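Local coordinates for protein disulfide-isomerase A4 (Rattus norvegicus, PDB 3EC3) that catalyses the rearrangement of disulfide bonds in proteins of the endoplasmic reticulum and is represented here by its two noncatalytic thioredoxin-like domains, at residues F20-D25 / Q80-Q85; K75-Q80 / P90-M95; K164-Y169 / E221-F226. The protein carries 1 engineered substitution. All blocks are in the same frame, centred on the assembly; numbering follows the deposited sequence.

Contact 1: residues F20-D25 / Q80-Q85; sequences FLKDGD and QPEKFQ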
loop_
_atom_site.group_PDB
_atom_site.type_symbol
_atom_site.label_atom_id
_atom_site.label_comp_id
_atom_site.label_asym_id
_atom_site.label_seq_id
_atom_site.Cartn_x
_atom_site.Cartn_y
_atom_site.Cartn_z
ATOM N N PHE A 20 -5.667 -13.841 5.316
ATOM C CA PHE A 20 -4.762 -12.768 4.947
ATOM C C PHE A 20 -5.515 -11.592 4.308
ATOM O O PHE A 20 -5.254 -10.422 4.626
ATOM C CB PHE A 20 -3.682 -13.294 4.029
ATOM C CG PHE A 20 -2.656 -14.168 4.762
ATOM C CD1 PHE A 20 -2.625 -14.187 6.152
ATOM C CD2 PHE A 20 -1.745 -14.908 4.073
ATOM C CE1 PHE A 20 -1.700 -14.958 6.843
ATOM C CE2 PHE A 20 -0.823 -15.691 4.753
ATOM C CZ PHE A 20 -0.804 -15.695 6.142
ATOM N N LEU A 21 -6.480 -11.910 3.474
ATOM C CA LEU A 21 -7.102 -10.846 2.674
ATOM C C LEU A 21 -8.057 -10.090 3.584
ATOM O O LEU A 21 -8.247 -8.884 3.481
ATOM C CB LEU A 21 -7.764 -11.470 1.428
ATOM C CG LEU A 21 -6.718 -12.127 0.492
ATOM C CD1 LEU A 21 -7.320 -13.065 -0.574
ATOM C CD2 LEU A 21 -5.766 -11.097 -0.153
ATOM N N LYS A 22 -8.621 -10.804 4.554
ATOM C CA LYS A 22 -9.617 -10.231 5.452
ATOM C C LYS A 22 -9.038 -9.448 6.617
ATOM O O LYS A 22 -9.539 -8.366 6.967
ATOM C CB LYS A 22 -10.490 -11.358 5.967
ATOM C CG LYS A 22 -11.569 -11.788 4.981
ATOM C CD LYS A 22 -10.999 -12.134 3.620
ATOM C CE LYS A 22 -11.772 -13.268 2.999
ATOM N NZ LYS A 22 -11.094 -13.744 1.801
ATOM N N ASP A 23 -7.957 -9.959 7.179
ATOM C CA ASP A 23 -7.420 -9.497 8.452
ATOM C C ASP A 23 -6.176 -8.694 8.262
ATOM O O ASP A 23 -5.755 -7.972 9.167
ATOM C CB ASP A 23 -6.949 -10.700 9.273
ATOM C CG ASP A 23 -8.078 -11.478 9.863
ATOM O OD1 ASP A 23 -9.242 -11.146 9.546
ATOM O OD2 ASP A 23 -7.769 -12.442 10.620
ATOM N N GLY A 24 -5.566 -8.850 7.102
ATOM C CA GLY A 24 -4.236 -8.347 6.910
ATOM C C GLY A 24 -4.184 -6.865 6.880
ATOM O O GLY A 24 -5.191 -6.213 6.588
ATOM N N ASP A 25 -2.969 -6.346 7.056
ATOM C CA ASP A 25 -2.706 -4.930 7.003
ATOM C C ASP A 25 -1.609 -4.604 6.060
ATOM O O ASP A 25 -1.171 -3.470 6.024
ATOM C CB ASP A 25 -2.370 -4.400 8.430
ATOM C CG ASP A 25 -0.869 -4.581 8.827
ATOM O OD1 ASP A 25 -0.189 -5.529 8.361
ATOM O OD2 ASP A 25 -0.373 -3.745 9.640
ATOM N N GLN A 80 -3.726 -7.191 -2.265
ATOM C CA GLN A 80 -3.881 -6.356 -1.079
ATOM C C GLN A 80 -5.032 -6.905 -0.235
ATOM O O GLN A 80 -5.962 -7.464 -0.783
ATOM C CB GLN A 80 -4.207 -4.902 -1.493
ATOM C CG GLN A 80 -3.078 -4.227 -2.223
ATOM C CD GLN A 80 -1.862 -3.934 -1.346
ATOM O OE1 GLN A 80 -1.936 -3.899 -0.116
ATOM N NE2 GLN A 80 -0.736 -3.721 -1.989
ATOM N N PRO A 81 -5.012 -6.650 1.079
ATOM C CA PRO A 81 -6.153 -6.978 1.916
ATOM C C PRO A 81 -7.419 -6.225 1.391
ATOM O O PRO A 81 -7.258 -5.180 0.775
ATOM C CB PRO A 81 -5.782 -6.396 3.262
ATOM C CG PRO A 81 -4.330 -6.106 3.246
ATOM C CD PRO A 81 -3.919 -5.984 1.808
ATOM N N GLU A 82 -8.611 -6.757 1.645
ATOM C CA GLU A 82 -9.864 -6.180 1.176
ATOM C C GLU A 82 -9.948 -4.693 1.554
ATOM O O GLU A 82 -10.455 -3.879 0.769
ATOM C CB GLU A 82 -11.086 -6.865 1.837
ATOM C CG GLU A 82 -11.429 -8.295 1.377
ATOM C CD GLU A 82 -12.969 -8.683 1.578
ATOM O OE1 GLU A 82 -13.744 -7.962 2.252
ATOM O OE2 GLU A 82 -13.407 -9.726 1.014
ATOM N N LYS A 83 -9.530 -4.350 2.775
ATOM C CA LYS A 83 -9.645 -2.921 3.222
ATOM C C LYS A 83 -8.841 -1.938 2.333
ATOM O O LYS A 83 -9.098 -0.726 2.360
ATOM C CB LYS A 83 -9.238 -2.820 4.708
ATOM C CG LYS A 83 -7.766 -3.226 4.964
ATOM C CD LYS A 83 -7.275 -2.901 6.421
ATOM C CE LYS A 83 -8.053 -3.692 7.518
ATOM N NZ LYS A 83 -7.812 -5.187 7.319
ATOM N N PHE A 84 -7.885 -2.446 1.555
ATOM C CA PHE A 84 -7.084 -1.608 0.633
ATOM C C PHE A 84 -7.360 -1.758 -0.843
ATOM O O PHE A 84 -6.700 -1.082 -1.681
ATOM C CB PHE A 84 -5.587 -1.707 0.883
ATOM C CG PHE A 84 -5.227 -1.373 2.276
ATOM C CD1 PHE A 84 -4.356 -2.204 2.980
ATOM C CD2 PHE A 84 -5.811 -0.261 2.923
ATOM C CE1 PHE A 84 -4.047 -1.909 4.310
ATOM C CE2 PHE A 84 -5.497 0.020 4.241
ATOM C CZ PHE A 84 -4.620 -0.811 4.912
ATOM N N GLN A 85 -8.363 -2.583 -1.189
ATOM C CA GLN A 85 -8.697 -2.786 -2.621
ATOM C C GLN A 85 -9.486 -1.579 -3.108
ATOM O O GLN A 85 -10.010 -0.815 -2.292
ATOM C CB GLN A 85 -9.592 -4.038 -2.743
ATOM C CG GLN A 85 -8.760 -5.276 -2.463
ATOM C CD GLN A 85 -9.579 -6.542 -2.320
ATOM O OE1 GLN A 85 -10.806 -6.526 -2.400
ATOM N NE2 GLN A 85 -8.879 -7.655 -2.057
HETATM O O HOH W 1 -9.190 -6.314 4.938
HETATM O O HOH W 2 -5.275 -5.004 9.355
#

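Contact 2: residues K75-Q80 / P90-M95; sequences KLVLMQ and PRMHVM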
loop_
_atom_site.group_PDB
_atom_site.type_symbol
_atom_site.label_atom_id
_atom_site.label_comp_id
_atom_site.label_asym_id
_atom_site.label_seq_id
_atom_site.Cartn_x
_atom_site.Cartn_y
_atom_site.Cartn_z
ATOM N N LYS A 75 4.081 -18.603 -10.827
ATOM C CA LYS A 75 3.732 -17.199 -10.762
ATOM C C LYS A 75 4.059 -16.564 -9.403
ATOM O O LYS A 75 3.997 -17.202 -8.349
ATOM C CB LYS A 75 2.212 -17.004 -11.012
ATOM C CG LYS A 75 1.621 -17.682 -12.291
ATOM C CD LYS A 75 1.983 -16.949 -13.534
ATOM C CE LYS A 75 1.413 -17.635 -14.769
ATOM N NZ LYS A 75 2.271 -17.258 -15.926
ATOM N N LEU A 76 4.336 -15.270 -9.421
ATOM C CA LEU A 76 4.371 -14.494 -8.207
ATOM C C LEU A 76 3.077 -13.645 -8.212
ATOM O O LEU A 76 2.791 -12.958 -9.202
ATOM C CB LEU A 76 5.597 -13.595 -8.291
ATOM C CG LEU A 76 6.146 -12.740 -7.151
ATOM C CD1 LEU A 76 6.322 -11.283 -7.550
ATOM C CD2 LEU A 76 5.508 -12.990 -5.768
ATOM N N VAL A 77 2.306 -13.676 -7.123
ATOM C CA VAL A 77 1.007 -13.023 -7.099
ATOM C C VAL A 77 1.081 -12.061 -5.911
ATOM O O VAL A 77 1.478 -12.466 -4.823
ATOM C CB VAL A 77 -0.131 -14.049 -6.892
ATOM C CG1 VAL A 77 -1.465 -13.334 -6.773
ATOM C CG2 VAL A 77 -0.143 -15.117 -8.037
ATOM N N LEU A 78 0.711 -10.803 -6.126
ATOM C CA LEU A 78 0.653 -9.827 -5.047
ATOM C C LEU A 78 -0.782 -9.349 -4.965
ATOM O O LEU A 78 -1.379 -8.940 -6.009
ATOM C CB LEU A 78 1.552 -8.632 -5.325
ATOM C CG LEU A 78 2.969 -8.688 -4.718
ATOM C CD1 LEU A 78 3.778 -9.540 -5.587
ATOM C CD2 LEU A 78 3.567 -7.235 -4.650
HETATM N N MSE A 79 -1.328 -9.391 -3.758
HETATM C CA MSE A 79 -2.685 -8.982 -3.532
HETATM C C MSE A 79 -2.735 -8.076 -2.319
HETATM O O MSE A 79 -1.868 -8.153 -1.444
HETATM C CB MSE A 79 -3.544 -10.213 -3.294
HETATM C CG MSE A 79 -3.624 -11.112 -4.500
HETATM SE SE MSE A 79 -4.618 -12.737 -4.060
HETATM C CE MSE A 79 -3.183 -13.664 -3.117
ATOM N N GLN A 80 -3.726 -7.191 -2.265
ATOM C CA GLN A 80 -3.881 -6.356 -1.079
ATOM C C GLN A 80 -5.032 -6.905 -0.235
ATOM O O GLN A 80 -5.962 -7.464 -0.783
ATOM C CB GLN A 80 -4.207 -4.902 -1.493
ATOM C CG GLN A 80 -3.078 -4.227 -2.223
ATOM C CD GLN A 80 -1.862 -3.934 -1.346
ATOM O OE1 GLN A 80 -1.936 -3.899 -0.116
ATOM N NE2 GLN A 80 -0.736 -3.721 -1.989
ATOM N N PRO A 90 -6.470 -3.826 -10.004
ATOM C CA PRO A 90 -6.794 -5.260 -10.123
ATOM C C PRO A 90 -6.669 -5.918 -8.753
ATOM O O PRO A 90 -5.891 -5.417 -7.902
ATOM C CB PRO A 90 -5.717 -5.793 -11.090
ATOM C CG PRO A 90 -4.606 -4.781 -11.040
ATOM C CD PRO A 90 -5.206 -3.460 -10.673
ATOM N N ARG A 91 -7.417 -6.994 -8.493
ATOM C CA ARG A 91 -7.269 -7.705 -7.245
ATOM C C ARG A 91 -5.918 -8.392 -7.125
ATOM O O ARG A 91 -5.466 -8.701 -6.016
ATOM C CB ARG A 91 -8.376 -8.742 -7.075
ATOM C CG ARG A 91 -9.769 -8.110 -7.021
ATOM C CD ARG A 91 -10.165 -7.898 -5.608
ATOM N NE ARG A 91 -11.486 -7.300 -5.454
ATOM C CZ ARG A 91 -12.587 -7.977 -5.133
ATOM N NH1 ARG A 91 -12.529 -9.297 -4.940
ATOM N NH2 ARG A 91 -13.756 -7.335 -5.011
HETATM N N MSE A 92 -5.294 -8.685 -8.260
HETATM C CA MSE A 92 -3.978 -9.292 -8.193
HETATM C C MSE A 92 -3.057 -8.737 -9.218
HETATM O O MSE A 92 -3.483 -8.418 -10.337
HETATM C CB MSE A 92 -4.032 -10.827 -8.292
HETATM C CG MSE A 92 -5.104 -11.445 -9.121
HETATM SE SE MSE A 92 -4.971 -13.405 -8.639
HETATM C CE MSE A 92 -6.482 -13.447 -7.489
ATOM N N HIS A 93 -1.799 -8.585 -8.833
ATOM C CA HIS A 93 -0.735 -8.354 -9.805
ATOM C C HIS A 93 0.028 -9.656 -9.933
ATOM O O HIS A 93 0.464 -10.192 -8.920
ATOM C CB HIS A 93 0.155 -7.228 -9.324
ATOM C CG HIS A 93 -0.424 -5.868 -9.612
ATOM N ND1 HIS A 93 -1.124 -5.150 -8.678
ATOM C CD2 HIS A 93 -0.391 -5.105 -10.725
ATOM C CE1 HIS A 93 -1.485 -3.983 -9.190
ATOM N NE2 HIS A 93 -1.046 -3.927 -10.430
ATOM N N VAL A 94 0.176 -10.156 -11.172
ATOM C CA VAL A 94 0.726 -11.478 -11.425
ATOM C C VAL A 94 1.946 -11.385 -12.350
ATOM O O VAL A 94 1.871 -10.741 -13.421
ATOM C CB VAL A 94 -0.347 -12.407 -12.050
ATOM C CG1 VAL A 94 0.216 -13.794 -12.308
ATOM C CG2 VAL A 94 -1.570 -12.521 -11.110
HETATM N N MSE A 95 3.067 -11.969 -11.919
HETATM C CA MSE A 95 4.307 -11.985 -12.699
HETATM C C MSE A 95 4.717 -13.427 -12.959
HETATM O O MSE A 95 4.661 -14.249 -12.054
HETATM C CB MSE A 95 5.436 -11.281 -11.956
HETATM C CG MSE A 95 6.769 -11.295 -12.715
HETATM SE SE MSE A 95 8.151 -10.488 -11.622
HETATM C CE MSE A 95 8.159 -11.587 -10.295
HETATM O O HOH W 3 -2.012 -6.187 -5.601
HETATM O O HOH W 4 -5.816 -6.979 -4.062
#

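Contact 3: residues K164-Y169 / E221-F226; sequences KDFPEY and EFVMAF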
loop_
_atom_site.group_PDB
_atom_site.type_symbol
_atom_site.label_atom_id
_atom_site.label_comp_id
_atom_site.label_asym_id
_atom_site.label_seq_id
_atom_site.Cartn_x
_atom_site.Cartn_y
_atom_site.Cartn_z
ATOM N N LYS A 164 -5.976 8.248 -8.179
ATOM C CA LYS A 164 -5.910 7.534 -9.471
ATOM C C LYS A 164 -5.473 8.454 -10.595
ATOM O O LYS A 164 -5.044 7.978 -11.645
ATOM C CB LYS A 164 -7.263 6.951 -9.847
ATOM C CG LYS A 164 -8.308 7.997 -10.100
ATOM C CD LYS A 164 -9.362 7.439 -11.050
ATOM C CE LYS A 164 -10.685 8.189 -10.864
ATOM N NZ LYS A 164 -10.458 9.639 -10.999
ATOM N N ASP A 165 -5.602 9.755 -10.367
ATOM C CA ASP A 165 -5.264 10.771 -11.386
ATOM C C ASP A 165 -3.833 11.272 -11.312
ATOM O O ASP A 165 -3.333 11.941 -12.266
ATOM C CB ASP A 165 -6.223 11.945 -11.267
ATOM C CG ASP A 165 -7.580 11.628 -11.841
ATOM O OD1 ASP A 165 -7.675 10.680 -12.646
ATOM O OD2 ASP A 165 -8.551 12.328 -11.485
ATOM N N PHE A 166 -3.156 10.934 -10.208
ATOM C CA PHE A 166 -1.779 11.363 -9.968
ATOM C C PHE A 166 -0.874 10.183 -9.639
ATOM O O PHE A 166 -0.339 10.102 -8.516
ATOM C CB PHE A 166 -1.714 12.413 -8.864
ATOM C CG PHE A 166 -2.461 13.705 -9.213
ATOM C CD1 PHE A 166 -3.813 13.865 -8.883
ATOM C CD2 PHE A 166 -1.801 14.739 -9.856
ATOM C CE1 PHE A 166 -4.503 15.057 -9.224
ATOM C CE2 PHE A 166 -2.467 15.949 -10.190
ATOM C CZ PHE A 166 -3.822 16.098 -9.875
ATOM N N PRO A 167 -0.709 9.263 -10.598
ATOM C CA PRO A 167 0.101 8.099 -10.281
ATOM C C PRO A 167 1.543 8.454 -9.945
ATOM O O PRO A 167 2.277 7.622 -9.415
ATOM C CB PRO A 167 0.021 7.274 -11.567
ATOM C CG PRO A 167 -0.249 8.306 -12.676
ATOM C CD PRO A 167 -1.232 9.203 -11.986
ATOM N N GLU A 168 1.955 9.672 -10.293
ATOM C CA GLU A 168 3.317 10.130 -10.046
ATOM C C GLU A 168 3.582 10.468 -8.562
ATOM O O GLU A 168 4.760 10.633 -8.147
ATOM C CB GLU A 168 3.604 11.360 -10.906
ATOM C CG GLU A 168 2.737 12.574 -10.532
ATOM C CD GLU A 168 1.465 12.693 -11.380
ATOM O OE1 GLU A 168 0.989 11.665 -11.922
ATOM O OE2 GLU A 168 0.962 13.824 -11.536
ATOM N N TYR A 169 2.505 10.551 -7.755
ATOM C CA TYR A 169 2.643 10.757 -6.308
ATOM C C TYR A 169 2.070 9.544 -5.565
ATOM O O TYR A 169 1.183 8.876 -6.088
ATOM C CB TYR A 169 1.868 12.014 -5.862
ATOM C CG TYR A 169 2.224 13.247 -6.675
ATOM C CD1 TYR A 169 3.555 13.499 -7.047
ATOM C CD2 TYR A 169 1.237 14.162 -7.061
ATOM C CE1 TYR A 169 3.914 14.647 -7.800
ATOM C CE2 TYR A 169 1.581 15.318 -7.811
ATOM C CZ TYR A 169 2.902 15.547 -8.172
ATOM O OH TYR A 169 3.210 16.670 -8.910
ATOM N N GLU A 221 -7.316 20.116 -5.979
ATOM C CA GLU A 221 -6.809 21.489 -6.125
ATOM C C GLU A 221 -5.475 21.708 -5.410
ATOM O O GLU A 221 -4.573 22.351 -5.946
ATOM C CB GLU A 221 -7.863 22.475 -5.626
ATOM C CG GLU A 221 -9.159 22.386 -6.421
ATOM C CD GLU A 221 -10.242 23.401 -5.999
ATOM O OE1 GLU A 221 -10.317 23.804 -4.808
ATOM O OE2 GLU A 221 -11.049 23.770 -6.872
ATOM N N PHE A 222 -5.369 21.165 -4.204
ATOM C CA PHE A 222 -4.175 21.196 -3.359
ATOM C C PHE A 222 -2.983 20.485 -4.019
ATOM O O PHE A 222 -1.881 21.046 -4.093
ATOM C CB PHE A 222 -4.541 20.573 -1.998
ATOM C CG PHE A 222 -3.392 20.409 -1.029
ATOM C CD1 PHE A 222 -3.127 19.144 -0.475
ATOM C CD2 PHE A 222 -2.630 21.499 -0.610
ATOM C CE1 PHE A 222 -2.098 18.959 0.450
ATOM C CE2 PHE A 222 -1.592 21.334 0.311
ATOM C CZ PHE A 222 -1.321 20.062 0.845
ATOM N N VAL A 223 -3.215 19.259 -4.501
ATOM C CA VAL A 223 -2.207 18.500 -5.266
ATOM C C VAL A 223 -1.809 19.212 -6.587
ATOM O O VAL A 223 -0.619 19.259 -6.944
ATOM C CB VAL A 223 -2.688 17.038 -5.527
ATOM C CG1 VAL A 223 -1.750 16.290 -6.470
ATOM C CG2 VAL A 223 -2.865 16.277 -4.167
HETATM N N MSE A 224 -2.791 19.739 -7.310
HETATM C CA MSE A 224 -2.522 20.486 -8.540
HETATM C C MSE A 224 -1.668 21.724 -8.235
HETATM O O MSE A 224 -0.690 22.016 -8.952
HETATM C CB MSE A 224 -3.820 20.895 -9.252
HETATM C CG MSE A 224 -4.323 19.888 -10.285
HETATM SE SE MSE A 224 -3.001 19.640 -11.739
HETATM C CE MSE A 224 -3.900 18.284 -12.873
ATOM N N ALA A 225 -2.017 22.432 -7.162
ATOM C CA ALA A 225 -1.284 23.659 -6.801
ATOM C C ALA A 225 0.155 23.297 -6.421
ATOM O O ALA A 225 1.115 24.016 -6.792
ATOM C CB ALA A 225 -1.985 24.409 -5.691
ATOM N N PHE A 226 0.300 22.160 -5.737
ATOM C CA PHE A 226 1.610 21.594 -5.426
ATOM C C PHE A 226 2.429 21.323 -6.688
ATOM O O PHE A 226 3.582 21.728 -6.774
ATOM C CB PHE A 226 1.503 20.294 -4.623
ATOM C CG PHE A 226 2.824 19.531 -4.538
ATOM C CD1 PHE A 226 3.064 18.422 -5.353
ATOM C CD2 PHE A 226 3.828 19.950 -3.662
ATOM C CE1 PHE A 226 4.269 17.735 -5.275
ATOM C CE2 PHE A 226 5.055 19.280 -3.585
ATOM C CZ PHE A 226 5.280 18.174 -4.385
#

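Contact 1: residues F20-D25 / Q80-Q85
Lys83 NZ is gripped by Gly24 O and water 1, and more weakly by water 2. It donates to Gly24 O at 2.9 Å and to water 1 at 3.0 Å. CG of Lys83 lies between the backbone N and the carbonyl carbon (chi1 62°), and the chain bends at chi3 and chi4, which brings NZ to the end of helix 14-23. Water 1 also accepts from Lys83 N and donates to Leu21 O and Lys22 O. Leu21 O takes a second, direct bond from Glu82 N at 2.8 Å, nearly straight at 161°. Between these bonds the Pro81 ring packs against the backbone of Gly24, CB reaching Gly24 O at 3.4 Å. An alanine in place of Lys83 would probably leave Gly24 O without its ammonium partner and water 1 with one bond fewer. Asp25 forms a salt bridge with Lys122. The contact joins the C-terminal end of helix 14-23 to the loop that follows strand 75-79. Phe20 and Leu21 rest on Val28 of strand 28-32, while the backbone carbonyls of Lys83 and Gln85 accept bonds from Gln153 and Arg156 of helix 149-163 in the second thioredoxin-like domain.

Contact 2: residues K75-Q80 / P90-M95
Leu76 to Leu78 and His93 to Met95 pair as neighbouring antiparallel strands at one edge of a thioredoxin-like sheet. Strand 93-96 is the outermost strand, and strand 75-79 lies between it and strand 28-32. This is the antiparallel pair that ends the sheet of the thioredoxin fold, in the first of the two domains of this chain. Two hydrogen-bonded pairs carry the register, Leu76 with Met95 and Leu78 with His93. Each exchanges two backbone bonds, and the Leu76 N to Met95 O bond measures 2.8 Å. Val77 and Val94 form the non-hydrogen-bonded pair between them.

The side chains fall on two faces. On the face of Leu76, Leu78, His93 and Met95, helix 103-113 covers the strands, with Tyr109 and Ile106 as partners. Met95 is a selenomethionine whose chain runs extended and then bends at chi3 (62°), which turns CE to Leu76. CE lies 3.8 Å from Leu76 CB. It also comes within 3.3 Å of Leu76 CD1, tighter than usual for two carbons, so the exact placement of these methyls is doubtful. The other face carries Val77 and Val94. There Val77 CG1 meets CB of selenomethionine Met92 at 3.9 Å. Met79, also selenomethionine, and Met92 lie side by side and point the same way, with Met79 SE 4.0 Å from Met92 CE, and both touch Leu69 of helix 63-69. At the Lys75 end of the pair, Lys75 CD packs on Val94 CG1 while its amine forms a salt bridge with Asp96.

Past the last pair a water takes over. Water 4 accepts from Gln80 N at 2.8 Å and donates to Arg91 O at 2.6 Å.

Contact 3: residues K164-Y169 / E221-F226
Phe166 has CG beside its backbone N (chi1 -63°), and chi2 of 90° turns the ring so that one face meets Val223 CG1, which is anti to its own backbone N (chi1 172°). The contact lies in the second thioredoxin-like domain. It packs the loop between helix 149-163 and strand 170-175 against helix 216-227, the last helix of the fold. The loop makes a type I beta turn from Phe166 to Tyr169, closed by the bond from Tyr169 N to Phe166 O, and both aromatic side chains reach the helix.

Val223 CG1 touches both rings. It sits over the middle of the Phe166 ring, 3.6 Å from the centroid, in a CH-pi contact. The same methyl meets the edge of the Tyr169 ring, 3.7 Å from CD2. Phe226, about one turn further along the helix, sends its ring edge toward the face of Tyr169. The pair is T-shaped, with centroids 5.5 Å apart and ring planes steeply inclined. Glu168 CG, from within the turn, lies over the centre of the opposite face of Tyr169. The hydroxyl of Tyr169 is hydrogen-bonded to Lys227, which also forms a salt bridge with Glu168. Asp165 adds a second charged tie to the helix, a salt bridge with Arg220.

Phe171 of strand 170-175 touches both Phe166 and Val223. Phe226 reaches Ile199 of strand 196-200. The remaining partner is Met224, a selenomethionine bent at chi2. Its SE stands at the edge of the Phe166 ring in a Met-aromatic contact, 5.2 Å from the centroid, and its CE touches Phe166 CZ at 3.7 Å.

How the contacts relate
Contacts 1 and 2 belong to the first thioredoxin-like domain and share Gln80, where strand 75-79 runs out into its loop. They also touch through Leu21 CD2 and Met79 CB, 3.9 Å apart. Contact 3 is in the second domain, its centre about 25 Å from that of contact 1 and about 26 Å from that of contact 2. Contact 1 lies at the surface and is largely polar, relying on carbonyls, an ammonium group and water. Contact 2 is partly buried and combines backbone pairing with apolar packing on both faces. Contact 3, also partly buried, is held across its segments by aromatic and methyl packing, with charged ties at its margins.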